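Local structure of xylulose kinase (Escherichia coli, 2NLX) at residues V68-I73 with A223-V228; V241-A246 with L446-L451; R403-D408 with A459-A464. The protein catalyses the ATP-dependent phosphorylation of D-xylulose to D-xylulose 5-phosphate and, less efficiently, that of 1-deoxy-D-xylulose. All coordinates share one frame; numbering follows the deposited sequence.

How the contacts relate
Contact 1 is the buried one. It pairs two strands in the sheet of the N-terminal half. Contacts 2 and 3 are only partly buried. Contact 2 packs two loops, and contact 3 packs two helices far from the annotated sites. The elements follow on from each other. Strand 226-232 of contact 1 runs into helix 233-241, whose end opens contact 2. Strand 451-455 links the second segments of contacts 2 and 3. The chemistry changes with place: backbone hydrogen bonds with apolar side chains in contact 1, apolar touches without hydrogen bonds in contact 2, and a salt bridge in contact 3. The centres of contacts 1 and 3 lie about 46 Å apart, on opposite sides of the chain's centre.

Contact 1 of 3, residues V68-I73 with A223-V228; sequences VKALGI and ATVPVV
L71 and V227 are paired across two neighbouring parallel strands of the actin-like ATPase fold. The short strand segments run 28° apart. Two backbone hydrogen bonds join them, and both use L71. L71 N donates to P226 O at 3.0 Å. V228 N donates to L71 O at 3.1 Å. L71 O also takes a CA-H...O contact from V227 CA at 3.2 Å. This carbonyl therefore has two partners, an N-H and a C-H.

The apolar contacts fall on both faces of the sheet. L71 and V227 lie side by side and point the same way, with L71 CD2 3.7 Å from V227 CG1. In both residues the branch that touches stems from a first torsion anti to the backbone N (chi1 175° in L71). L212 touches both side chains. On the other face, V228 CG2 rests against G72 CA, which has no side chain to block it. Helix 424-436 packs on A70 and V228 there. V225 points its two methyls at the V68-A70 backbone, but the exact place of CG1 is doubtful.

At the start of the pairing, P226 turns its ring to K69. P226 CD lies 3.0 Å from K69 O, and the proline has no N-H to offer that carbonyl.

Farther along strand 70-75, the I73 side chain is about 8 Å from that of D6, which is thought to be important for activity. The chemistry implies a pairing fixed through L71: its N-H and carbonyl set the register, while P226 keeps the hydrogen bonding from extending back to K69.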
ATOM      1  N   VAL A  68     -18.097 -48.432  18.860  1.00 26.55           N
ATOM      2  CA  VAL A  68     -18.755 -47.141  18.860  1.00 15.93           C
ATOM      3  C   VAL A  68     -20.186 -47.340  19.341  1.00 23.57           C
ATOM      4  O   VAL A  68     -20.921 -48.153  18.788  1.00 31.46           O
ATOM      5  CB  VAL A  68     -18.770 -46.531  17.461  1.00 19.55           C
ATOM      6  CG1 VAL A  68     -19.617 -45.281  17.460  1.00 16.33           C
ATOM      7  CG2 VAL A  68     -17.351 -46.210  17.018  1.00 12.63           C
ATOM      8  N   LYS A  69     -20.567 -46.600  20.376  1.00 25.08           N
ATOM      9  CA  LYS A  69     -21.899 -46.671  20.951  1.00 19.05           C
ATOM     10  C   LYS A  69     -22.850 -45.624  20.386  1.00 24.45           C
ATOM     11  O   LYS A  69     -24.032 -45.902  20.211  1.00 24.89           O
ATOM     12  CB  LYS A  69     -21.815 -46.535  22.475  1.00 27.91           C
ATOM     13  CG  LYS A  69     -21.716 -47.876  23.231  1.00 43.25           C
ATOM     14  CD  LYS A  69     -20.802 -48.868  22.504  1.00 71.35           C
ATOM     15  CE  LYS A  69     -20.841 -50.287  23.094  1.00 63.01           C
ATOM     16  NZ  LYS A  69     -19.976 -50.440  24.300  1.00 70.25           N
ATOM     17  N   ALA A  70     -22.347 -44.425  20.093  1.00 16.46           N
ATOM     18  CA  ALA A  70     -23.190 -43.355  19.549  1.00 18.21           C
ATOM     19  C   ALA A  70     -22.482 -42.487  18.502  1.00 23.50           C
ATOM     20  O   ALA A  70     -21.256 -42.380  18.502  1.00 26.47           O
ATOM     21  CB  ALA A  70     -23.702 -42.487  20.675  1.00  7.93           C
ATOM     22  N   LEU A  71     -23.250 -41.865  17.609  1.00 12.89           N
ATOM     23  CA  LEU A  71     -22.659 -41.017  16.584  1.00 16.68           C
ATOM     24  C   LEU A  71     -23.287 -39.628  16.481  1.00 17.85           C
ATOM     25  O   LEU A  71     -24.516 -39.480  16.398  1.00 22.58           O
ATOM     26  CB  LEU A  71     -22.721 -41.714  15.222  1.00  7.17           C
ATOM     27  CG  LEU A  71     -22.253 -40.974  13.955  1.00 22.59           C
ATOM     28  CD1 LEU A  71     -22.007 -41.983  12.843  1.00  4.89           C
ATOM     29  CD2 LEU A  71     -23.283 -39.927  13.522  1.00  5.11           C
ATOM     30  N   GLY A  72     -22.426 -38.608  16.482  1.00 16.84           N
ATOM     31  CA  GLY A  72     -22.895 -37.237  16.364  1.00 13.06           C
ATOM     32  C   GLY A  72     -22.449 -36.601  15.056  1.00 21.72           C
ATOM     33  O   GLY A  72     -21.481 -37.055  14.441  1.00 25.26           O
ATOM     34  N   ILE A  73     -23.153 -35.560  14.621  1.00 21.85           N
ATOM     35  CA  ILE A  73     -22.807 -34.863  13.388  1.00 21.55           C
ATOM     36  C   ILE A  73     -22.944 -33.338  13.468  1.00 29.12           C
ATOM     37  O   ILE A  73     -23.818 -32.804  14.154  1.00 21.27           O
ATOM     38  CB  ILE A  73     -23.676 -35.334  12.199  1.00 26.18           C
ATOM     39  CG1 ILE A  73     -25.150 -35.049  12.485  1.00 25.29           C
ATOM     40  CG2 ILE A  73     -23.447 -36.824  11.949  1.00 50.05           C
ATOM     41  CD1 ILE A  73     -26.060 -35.415  11.338  1.00 23.47           C
ATOM     42  N   ALA A 223     -22.318 -51.070  14.536  1.00 18.75           N
ATOM     43  CA  ALA A 223     -23.682 -51.456  14.865  1.00 20.43           C
ATOM     44  C   ALA A 223     -24.665 -50.366  14.413  1.00 24.68           C
ATOM     45  O   ALA A 223     -24.250 -49.325  13.906  1.00 21.13           O
ATOM     46  CB  ALA A 223     -23.809 -51.676  16.367  1.00 15.80           C
ATOM     47  N   THR A 224     -25.960 -50.618  14.578  1.00 26.66           N
ATOM     48  CA  THR A 224     -26.980 -49.644  14.199  1.00 18.76           C
ATOM     49  C   THR A 224     -27.125 -48.687  15.368  1.00 19.42           C
ATOM     50  O   THR A 224     -28.173 -48.593  16.016  1.00 22.74           O
ATOM     51  CB  THR A 224     -28.325 -50.320  13.923  1.00 19.88           C
ATOM     52  OG1 THR A 224     -28.644 -51.201  15.006  1.00 24.25           O
ATOM     53  CG2 THR A 224     -28.266 -51.103  12.627  1.00  6.64           C
ATOM     54  N   VAL A 225     -26.030 -47.988  15.623  1.00 14.44           N
ATOM     55  CA  VAL A 225     -25.889 -47.014  16.698  1.00 17.85           C
ATOM     56  C   VAL A 225     -26.822 -45.789  16.607  1.00 18.66           C
ATOM     57  O   VAL A 225     -27.223 -45.363  15.514  1.00 13.29           O
ATOM     58  CB  VAL A 225     -24.390 -46.580  16.740  1.00 26.74           C
ATOM     59  CG1 VAL A 225     -24.226 -45.208  17.347  1.00 34.12           C
ATOM     60  CG2 VAL A 225     -23.578 -47.621  17.524  1.00 10.50           C
ATOM     61  N   PRO A 226     -27.190 -45.214  17.764  1.00 11.22           N
ATOM     62  CA  PRO A 226     -28.072 -44.034  17.796  1.00 12.92           C
ATOM     63  C   PRO A 226     -27.346 -42.805  17.224  1.00 10.73           C
ATOM     64  O   PRO A 226     -26.119 -42.702  17.293  1.00 14.83           O
ATOM     65  CB  PRO A 226     -28.385 -43.854  19.287  1.00  4.02           C
ATOM     66  CG  PRO A 226     -28.074 -45.196  19.897  1.00 14.17           C
ATOM     67  CD  PRO A 226     -26.868 -45.666  19.125  1.00 19.41           C
ATOM     68  N   VAL A 227     -28.105 -41.876  16.662  1.00 12.37           N
ATOM     69  CA  VAL A 227     -27.512 -40.680  16.094  1.00 11.15           C
ATOM     70  C   VAL A 227     -28.162 -39.458  16.690  1.00 20.20           C
ATOM     71  O   VAL A 227     -29.388 -39.308  16.623  1.00 24.10           O
ATOM     72  CB  VAL A 227     -27.685 -40.632  14.573  1.00 12.60           C
ATOM     73  CG1 VAL A 227     -26.934 -39.423  14.013  1.00 15.62           C
ATOM     74  CG2 VAL A 227     -27.169 -41.926  13.952  1.00 13.16           C
ATOM     75  N   VAL A 228     -27.347 -38.578  17.272  1.00 19.49           N
ATOM     76  CA  VAL A 228     -27.890 -37.371  17.890  1.00 14.90           C
ATOM     77  C   VAL A 228     -28.155 -36.283  16.871  1.00 12.88           C
ATOM     78  O   VAL A 228     -27.741 -36.371  15.711  1.00  7.41           O
ATOM     79  CB  VAL A 228     -26.948 -36.821  18.966  1.00 14.67           C
ATOM     80  CG1 VAL A 228     -26.765 -37.854  20.054  1.00 25.95           C
ATOM     81  CG2 VAL A 228     -25.589 -36.458  18.351  1.00 17.11           C
TER

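Contact 2 of 3, residues V241-A246 with L446-L451; sequences VGMVDA and LPQLPL
V241 and L449 meet through their methyl groups. V241 has CG1 anti to the backbone N (chi1 171°), which leaves both methyls beside L449 CD1. L449 CD1 sits against the two of them, 3.7 Å from V241 CG2 and 3.8 Å from V241 CG1. The two side chains cross obliquely. L449 reaches this place because its CG is turned to the side of the backbone N, opposite the carbonyl carbon (chi1 -58°).

M243 starts by pointing away from 446-451. Its chain then bends at chi2 and chi3 and brings M243 CE to 3.7 Å from Q448 OE1. Q448 meets it with a chain that is extended beyond CG. This is a loose touch of a methyl on an amide oxygen. On the other flank, V244 CB lies 4.2 Å from L446 CD1, a light apolar contact.

No hydrogen bond joins the two segments. The backbones still come close at G242, whose CA is 4.8 Å from Q448 CA. Beside it, Q448 CA makes a CA-H...O contact of 3.6 Å with V241 O. Neighbouring strands complete the setting: M250 touches V241 and M243, and I393 touches L449. H279 binds M243 O, and R417 binds L449 O.

G242 ends helix 233-241 with a positive phi of 102° and two bonds back into the last turn. This is a Schellman motif, here closing the helix that begins at D233, the inferred proton acceptor.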
ATOM      1  N   VAL A 241     -15.093 -27.642  22.872  1.00 32.00           N
ATOM      2  CA  VAL A 241     -14.180 -26.857  23.697  1.00 31.72           C
ATOM      3  C   VAL A 241     -14.714 -26.696  25.111  1.00 28.30           C
ATOM      4  O   VAL A 241     -13.970 -26.340  26.022  1.00 38.71           O
ATOM      5  CB  VAL A 241     -13.920 -25.469  23.043  1.00 21.56           C
ATOM      6  CG1 VAL A 241     -13.153 -24.551  23.991  1.00 47.61           C
ATOM      7  CG2 VAL A 241     -13.119 -25.664  21.764  1.00 39.75           C
ATOM      8  N   GLY A 242     -16.001 -26.971  25.291  1.00 23.20           N
ATOM      9  CA  GLY A 242     -16.599 -26.873  26.610  1.00 11.84           C
ATOM     10  C   GLY A 242     -17.415 -25.621  26.844  1.00 20.25           C
ATOM     11  O   GLY A 242     -17.775 -25.318  27.980  1.00 14.12           O
ATOM     12  N   MET A 243     -17.725 -24.883  25.785  1.00 23.42           N
ATOM     13  CA  MET A 243     -18.514 -23.673  25.967  1.00 25.31           C
ATOM     14  C   MET A 243     -19.957 -24.073  26.186  1.00 24.40           C
ATOM     15  O   MET A 243     -20.705 -24.273  25.227  1.00 26.84           O
ATOM     16  CB  MET A 243     -18.408 -22.755  24.747  1.00 26.97           C
ATOM     17  CG  MET A 243     -17.924 -21.337  25.083  1.00 22.69           C
ATOM     18  SD  MET A 243     -16.122 -21.146  25.233  1.00 31.64           S
ATOM     19  CE  MET A 243     -15.759 -21.912  26.861  1.00 17.76           C
ATOM     20  N   VAL A 244     -20.357 -24.184  27.449  1.00 28.93           N
ATOM     21  CA  VAL A 244     -21.719 -24.595  27.740  1.00 28.70           C
ATOM     22  C   VAL A 244     -22.593 -23.677  28.589  1.00 23.13           C
ATOM     23  O   VAL A 244     -23.803 -23.671  28.415  1.00 25.93           O
ATOM     24  CB  VAL A 244     -21.744 -26.031  28.343  1.00 29.17           C
ATOM     25  CG1 VAL A 244     -20.738 -26.159  29.484  1.00 19.99           C
ATOM     26  CG2 VAL A 244     -23.158 -26.355  28.841  1.00 60.17           C
ATOM     27  N   ASP A 245     -22.031 -22.893  29.499  1.00 25.91           N
ATOM     28  CA  ASP A 245     -22.913 -22.024  30.289  1.00 31.16           C
ATOM     29  C   ASP A 245     -22.813 -20.532  30.025  1.00 26.49           C
ATOM     30  O   ASP A 245     -21.862 -20.049  29.419  1.00 38.72           O
ATOM     31  CB  ASP A 245     -22.748 -22.275  31.791  1.00 39.02           C
ATOM     32  CG  ASP A 245     -23.548 -23.478  32.274  1.00 39.21           C
ATOM     33  OD1 ASP A 245     -23.984 -23.458  33.444  1.00 57.80           O
ATOM     34  OD2 ASP A 245     -23.734 -24.441  31.492  1.00 56.12           O
ATOM     35  N   ALA A 246     -23.823 -19.806  30.483  1.00 15.87           N
ATOM     36  CA  ALA A 246     -23.873 -18.370  30.293  1.00 18.90           C
ATOM     37  C   ALA A 246     -22.537 -17.727  30.606  1.00 23.32           C
ATOM     38  O   ALA A 246     -21.872 -18.111  31.563  1.00 30.56           O
ATOM     39  CB  ALA A 246     -24.960 -17.768  31.175  1.00 19.00           C
ATOM     40  N   LEU A 446     -18.339 -32.737  29.368  1.00 28.98           N
ATOM     41  CA  LEU A 446     -17.720 -31.626  28.666  1.00 33.05           C
ATOM     42  C   LEU A 446     -16.723 -30.873  29.500  1.00 36.53           C
ATOM     43  O   LEU A 446     -16.972 -29.739  29.871  1.00 49.45           O
ATOM     44  CB  LEU A 446     -18.769 -30.626  28.200  1.00 32.75           C
ATOM     45  CG  LEU A 446     -20.093 -31.174  27.697  1.00 43.14           C
ATOM     46  CD1 LEU A 446     -21.104 -30.081  27.604  1.00 27.81           C
ATOM     47  CD2 LEU A 446     -19.934 -31.850  26.384  1.00 22.83           C
ATOM     48  N   PRO A 447     -15.583 -31.476  29.770  1.00 34.92           N
ATOM     49  CA  PRO A 447     -14.439 -30.723  30.254  1.00 34.53           C
ATOM     50  C   PRO A 447     -14.035 -29.599  29.321  1.00 38.35           C
ATOM     51  O   PRO A 447     -14.409 -29.575  28.158  1.00 40.08           O
ATOM     52  CB  PRO A 447     -13.354 -31.775  30.297  1.00 32.10           C
ATOM     53  CG  PRO A 447     -13.740 -32.766  29.293  1.00 31.79           C
ATOM     54  CD  PRO A 447     -15.160 -32.584  28.915  1.00 34.33           C
ATOM     55  N   GLN A 448     -13.245 -28.671  29.837  1.00 41.27           N
ATOM     56  CA  GLN A 448     -12.567 -27.708  28.993  1.00 33.11           C
ATOM     57  C   GLN A 448     -11.227 -28.235  28.561  1.00 28.00           C
ATOM     58  O   GLN A 448     -10.670 -29.115  29.194  1.00 24.29           O
ATOM     59  CB  GLN A 448     -12.396 -26.386  29.728  1.00 38.12           C
ATOM     60  CG  GLN A 448     -13.679 -25.822  30.277  1.00 41.64           C
ATOM     61  CD  GLN A 448     -13.650 -24.332  30.411  1.00 30.08           C
ATOM     62  OE1 GLN A 448     -13.789 -23.624  29.429  1.00 37.50           O
ATOM     63  NE2 GLN A 448     -13.472 -23.847  31.625  1.00 30.96           N
ATOM     64  N   LEU A 449     -10.711 -27.694  27.471  1.00 26.14           N
ATOM     65  CA  LEU A 449      -9.419 -28.114  26.976  1.00 29.81           C
ATOM     66  C   LEU A 449      -8.368 -27.809  28.000  1.00 29.11           C
ATOM     67  O   LEU A 449      -8.572 -26.988  28.871  1.00 25.77           O
ATOM     68  CB  LEU A 449      -9.091 -27.426  25.667  1.00 32.42           C
ATOM     69  CG  LEU A 449     -10.097 -27.643  24.550  1.00 44.22           C
ATOM     70  CD1 LEU A 449      -9.951 -26.558  23.513  1.00 33.01           C
ATOM     71  CD2 LEU A 449      -9.881 -28.991  23.950  1.00 28.67           C
ATOM     72  N   PRO A 450      -7.238 -28.485  27.914  1.00 30.82           N
ATOM     73  CA  PRO A 450      -6.202 -28.268  28.941  1.00 33.21           C
ATOM     74  C   PRO A 450      -5.685 -26.824  28.923  1.00 35.59           C
ATOM     75  O   PRO A 450      -5.488 -26.228  27.848  1.00 34.13           O
ATOM     76  CB  PRO A 450      -5.105 -29.270  28.562  1.00 28.25           C
ATOM     77  CG  PRO A 450      -5.796 -30.247  27.633  1.00 27.62           C
ATOM     78  CD  PRO A 450      -6.751 -29.383  26.858  1.00 31.26           C
ATOM     79  N   LEU A 451      -5.481 -26.258  30.107  1.00 31.66           N
ATOM     80  CA  LEU A 451      -4.982 -24.901  30.191  1.00 23.54           C
ATOM     81  C   LEU A 451      -3.506 -24.915  29.822  1.00 23.49           C
ATOM     82  O   LEU A 451      -2.693 -25.530  30.510  1.00 27.73           O
ATOM     83  CB  LEU A 451      -5.143 -24.334  31.605  1.00 23.06           C
ATOM     84  CG  LEU A 451      -5.612 -22.868  31.652  1.00 28.46           C
ATOM     85  CD1 LEU A 451      -5.201 -22.253  32.977  1.00 38.14           C
ATOM     86  CD2 LEU A 451      -5.018 -22.060  30.511  1.00 13.88           C
TER

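Contact 3 of 3, residues R403-D408 with A459-A464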
ATOM      1  N   ARG A 403      -0.209 -13.654  22.089  1.00 19.55           N
ATOM      2  CA  ARG A 403      -1.308 -13.856  23.010  1.00 15.08           C
ATOM      3  C   ARG A 403      -1.403 -12.734  24.014  1.00 22.76           C
ATOM      4  O   ARG A 403      -2.480 -12.374  24.445  1.00 17.47           O
ATOM      5  CB  ARG A 403      -1.140 -15.166  23.742  1.00 17.04           C
ATOM      6  CG  ARG A 403      -1.237 -16.358  22.882  1.00 24.29           C
ATOM      7  CD  ARG A 403      -1.456 -17.615  23.634  1.00 24.74           C
ATOM      8  NE  ARG A 403      -0.280 -18.031  24.376  1.00 26.29           N
ATOM      9  CZ  ARG A 403       0.704 -18.713  23.856  1.00 18.39           C
ATOM     10  NH1 ARG A 403       0.668 -19.056  22.594  1.00 22.63           N
ATOM     11  NH2 ARG A 403       1.725 -19.061  24.593  1.00 18.80           N
ATOM     12  N   GLN A 404      -0.249 -12.193  24.374  1.00 24.13           N
ATOM     13  CA  GLN A 404      -0.125 -11.147  25.367  1.00 21.26           C
ATOM     14  C   GLN A 404      -0.383  -9.762  24.801  1.00 19.07           C
ATOM     15  O   GLN A 404      -1.036  -8.955  25.423  1.00 23.82           O
ATOM     16  CB  GLN A 404       1.252 -11.213  26.012  1.00 18.31           C
ATOM     17  CG  GLN A 404       1.427 -10.390  27.259  1.00  2.07           C
ATOM     18  CD  GLN A 404       0.598 -10.862  28.411  1.00 22.53           C
ATOM     19  OE1 GLN A 404      -0.320 -10.184  28.824  1.00 11.13           O
ATOM     20  NE2 GLN A 404       0.925 -12.015  28.944  1.00  7.48           N
ATOM     21  N   MET A 405       0.104  -9.496  23.603  1.00 14.59           N
ATOM     22  CA  MET A 405      -0.226  -8.244  22.948  1.00 16.79           C
ATOM     23  C   MET A 405      -1.728  -8.114  22.872  1.00 23.95           C
ATOM     24  O   MET A 405      -2.287  -7.043  23.042  1.00 26.71           O
ATOM     25  CB  MET A 405       0.397  -8.163  21.555  1.00 13.46           C
ATOM     26  CG  MET A 405       0.188  -6.847  20.864  1.00  9.03           C
ATOM     27  SD  MET A 405       0.520  -6.890  19.130  1.00 28.06           S
ATOM     28  CE  MET A 405       2.271  -6.850  19.197  1.00 10.24           C
ATOM     29  N   LEU A 406      -2.371  -9.241  22.639  1.00 13.37           N
ATOM     30  CA  LEU A 406      -3.783  -9.310  22.384  1.00 16.98           C
ATOM     31  C   LEU A 406      -4.613  -9.169  23.643  1.00 22.16           C
ATOM     32  O   LEU A 406      -5.633  -8.507  23.646  1.00 18.45           O
ATOM     33  CB  LEU A 406      -4.059 -10.656  21.752  1.00 18.34           C
ATOM     34  CG  LEU A 406      -5.146 -10.821  20.712  1.00 29.78           C
ATOM     35  CD1 LEU A 406      -5.076  -9.751  19.670  1.00  8.86           C
ATOM     36  CD2 LEU A 406      -4.967 -12.165  20.110  1.00 18.29           C
ATOM     37  N   ALA A 407      -4.172  -9.822  24.704  1.00 16.88           N
ATOM     38  CA  ALA A 407      -4.654  -9.564  26.047  1.00 18.02           C
ATOM     39  C   ALA A 407      -4.518  -8.119  26.481  1.00 17.77           C
ATOM     40  O   ALA A 407      -5.382  -7.589  27.149  1.00 10.20           O
ATOM     41  CB  ALA A 407      -3.965 -10.469  27.027  1.00 11.88           C
ATOM     42  N   ASP A 408      -3.415  -7.494  26.103  1.00 14.70           N
ATOM     43  CA  ASP A 408      -3.089  -6.156  26.561  1.00 16.78           C
ATOM     44  C   ASP A 408      -3.910  -5.128  25.814  1.00 19.74           C
ATOM     45  O   ASP A 408      -4.405  -4.185  26.392  1.00 20.40           O
ATOM     46  CB  ASP A 408      -1.602  -5.874  26.373  1.00 21.02           C
ATOM     47  CG  ASP A 408      -0.754  -6.529  27.414  1.00 23.69           C
ATOM     48  OD1 ASP A 408      -1.304  -7.011  28.406  1.00 31.47           O
ATOM     49  OD2 ASP A 408       0.476  -6.620  27.327  1.00 19.48           O
ATOM     50  N   ALA A 459      -1.747  -3.704  32.773  1.00 15.46           N
ATOM     51  CA  ALA A 459      -2.391  -2.396  32.912  1.00 15.22           C
ATOM     52  C   ALA A 459      -1.727  -1.263  32.121  1.00 19.96           C
ATOM     53  O   ALA A 459      -2.404  -0.478  31.455  1.00 17.58           O
ATOM     54  CB  ALA A 459      -2.483  -2.022  34.382  1.00 13.54           C
ATOM     55  N   GLN A 460      -0.405  -1.183  32.190  1.00 24.33           N
ATOM     56  CA  GLN A 460       0.320  -0.145  31.476  1.00 26.27           C
ATOM     57  C   GLN A 460       0.147  -0.310  29.979  1.00 22.30           C
ATOM     58  O   GLN A 460      -0.344   0.595  29.315  1.00 23.61           O
ATOM     59  CB  GLN A 460       1.801  -0.170  31.877  1.00 19.84           C
ATOM     60  CG  GLN A 460       2.002   0.222  33.357  1.00 49.20           C
ATOM     61  CD  GLN A 460       3.394  -0.100  33.918  1.00 45.08           C
ATOM     62  OE1 GLN A 460       3.748  -1.272  34.107  1.00 28.80           O
ATOM     63  NE2 GLN A 460       4.187   0.945  34.191  1.00 27.66           N
ATOM     64  N   ARG A 461       0.539  -1.456  29.441  1.00 15.88           N
ATOM     65  CA  ARG A 461       0.382  -1.676  28.004  1.00 15.85           C
ATOM     66  C   ARG A 461      -1.083  -1.476  27.541  1.00 20.58           C
ATOM     67  O   ARG A 461      -1.346  -1.002  26.432  1.00 15.19           O
ATOM     68  CB  ARG A 461       0.883  -3.082  27.636  1.00 10.44           C
ATOM     69  CG  ARG A 461       2.406  -3.211  27.612  1.00  8.63           C
ATOM     70  CD  ARG A 461       2.878  -3.698  26.246  1.00 36.35           C
ATOM     71  NE  ARG A 461       2.813  -5.158  26.136  1.00 61.50           N
ATOM     72  CZ  ARG A 461       2.746  -5.838  24.993  1.00 47.47           C
ATOM     73  NH1 ARG A 461       2.724  -5.198  23.830  1.00 29.71           N
ATOM     74  NH2 ARG A 461       2.729  -7.165  25.016  1.00 50.70           N
ATOM     75  N   TYR A 462      -2.035  -1.830  28.401  1.00  9.58           N
ATOM     76  CA  TYR A 462      -3.436  -1.664  28.058  1.00 13.46           C
ATOM     77  C   TYR A 462      -3.728  -0.186  27.821  1.00 16.35           C
ATOM     78  O   TYR A 462      -4.164   0.209  26.739  1.00 18.09           O
ATOM     79  CB  TYR A 462      -4.341  -2.190  29.175  1.00 16.55           C
ATOM     80  CG  TYR A 462      -5.799  -1.892  28.918  1.00  2.26           C
ATOM     81  CD1 TYR A 462      -6.473  -2.476  27.845  1.00 15.00           C
ATOM     82  CD2 TYR A 462      -6.490  -0.982  29.708  1.00  8.29           C
ATOM     83  CE1 TYR A 462      -7.798  -2.154  27.568  1.00  2.00           C
ATOM     84  CE2 TYR A 462      -7.809  -0.656  29.439  1.00  2.00           C
ATOM     85  CZ  TYR A 462      -8.453  -1.242  28.373  1.00 16.86           C
ATOM     86  OH  TYR A 462      -9.758  -0.907  28.115  1.00 14.65           O
ATOM     87  N   ALA A 463      -3.503   0.619  28.854  1.00 25.76           N
ATOM     88  CA  ALA A 463      -3.699   2.067  28.782  1.00 22.46           C
ATOM     89  C   ALA A 463      -2.945   2.640  27.576  1.00 18.11           C
ATOM     90  O   ALA A 463      -3.419   3.562  26.915  1.00 22.80           O
ATOM     91  CB  ALA A 463      -3.199   2.722  30.070  1.00 11.05           C
ATOM     92  N   ALA A 464      -1.775   2.083  27.285  1.00 14.50           N
ATOM     93  CA  ALA A 464      -0.976   2.555  26.165  1.00 17.39           C
ATOM     94  C   ALA A 464      -1.654   2.335  24.818  1.00 14.02           C
ATOM     95  O   ALA A 464      -1.603   3.208  23.953  1.00 23.44           O
ATOM     96  CB  ALA A 464       0.392   1.888  26.177  1.00  7.04           C
TER
HETATM   97  O   HOH W   1       2.497  -7.504  28.375  1.00 11.90           O
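R461 and D408 form a salt bridge where helix 459-479 packs on helix 400-410, in the C-terminal part of this FGGY kinase. The two short helical segments cross at -66°, with their axes 9.2 Å apart at the closest approach.

R461 CB points toward the other helix and lies 3.6 Å from D408 OD2. CG and CD pass along the same carboxylate, near OD2. The chain bends at chi2 and chi3, and this turns it along helix 400-410. D408 OD2 then sits above the guanidinium plane, 3.0 Å from R461 NE and 3.3 Å from R461 NH2. The carboxylate and guanidinium planes stand 87° apart, so the two groups do not form a flat, two-pronged pair. D408 CB lies over one face of the guanidinium. Farther out, R461 NH2 reaches M405 CA at 3.8 Å. R461 NH1 faces M405 CG at 4.2 Å.

The other carboxylate oxygen of D408, OD1, accepts a hydrogen bond from D458 N, just before helix 459-479. D408 thus ties to this helix twice, once through the backbone before its start and once through R461. Replacing R461 with an alanine would probably leave D408 OD2 without its positive mate and open a gap beside M405.

The Y462 ring meets the backbone carbonyl of D408. Y462 CG is anti to the backbone N (chi1 174°), and the ring presents its edge to D408 O. That oxygen lies in the ring plane, 3.1 Å from Y462 CD1.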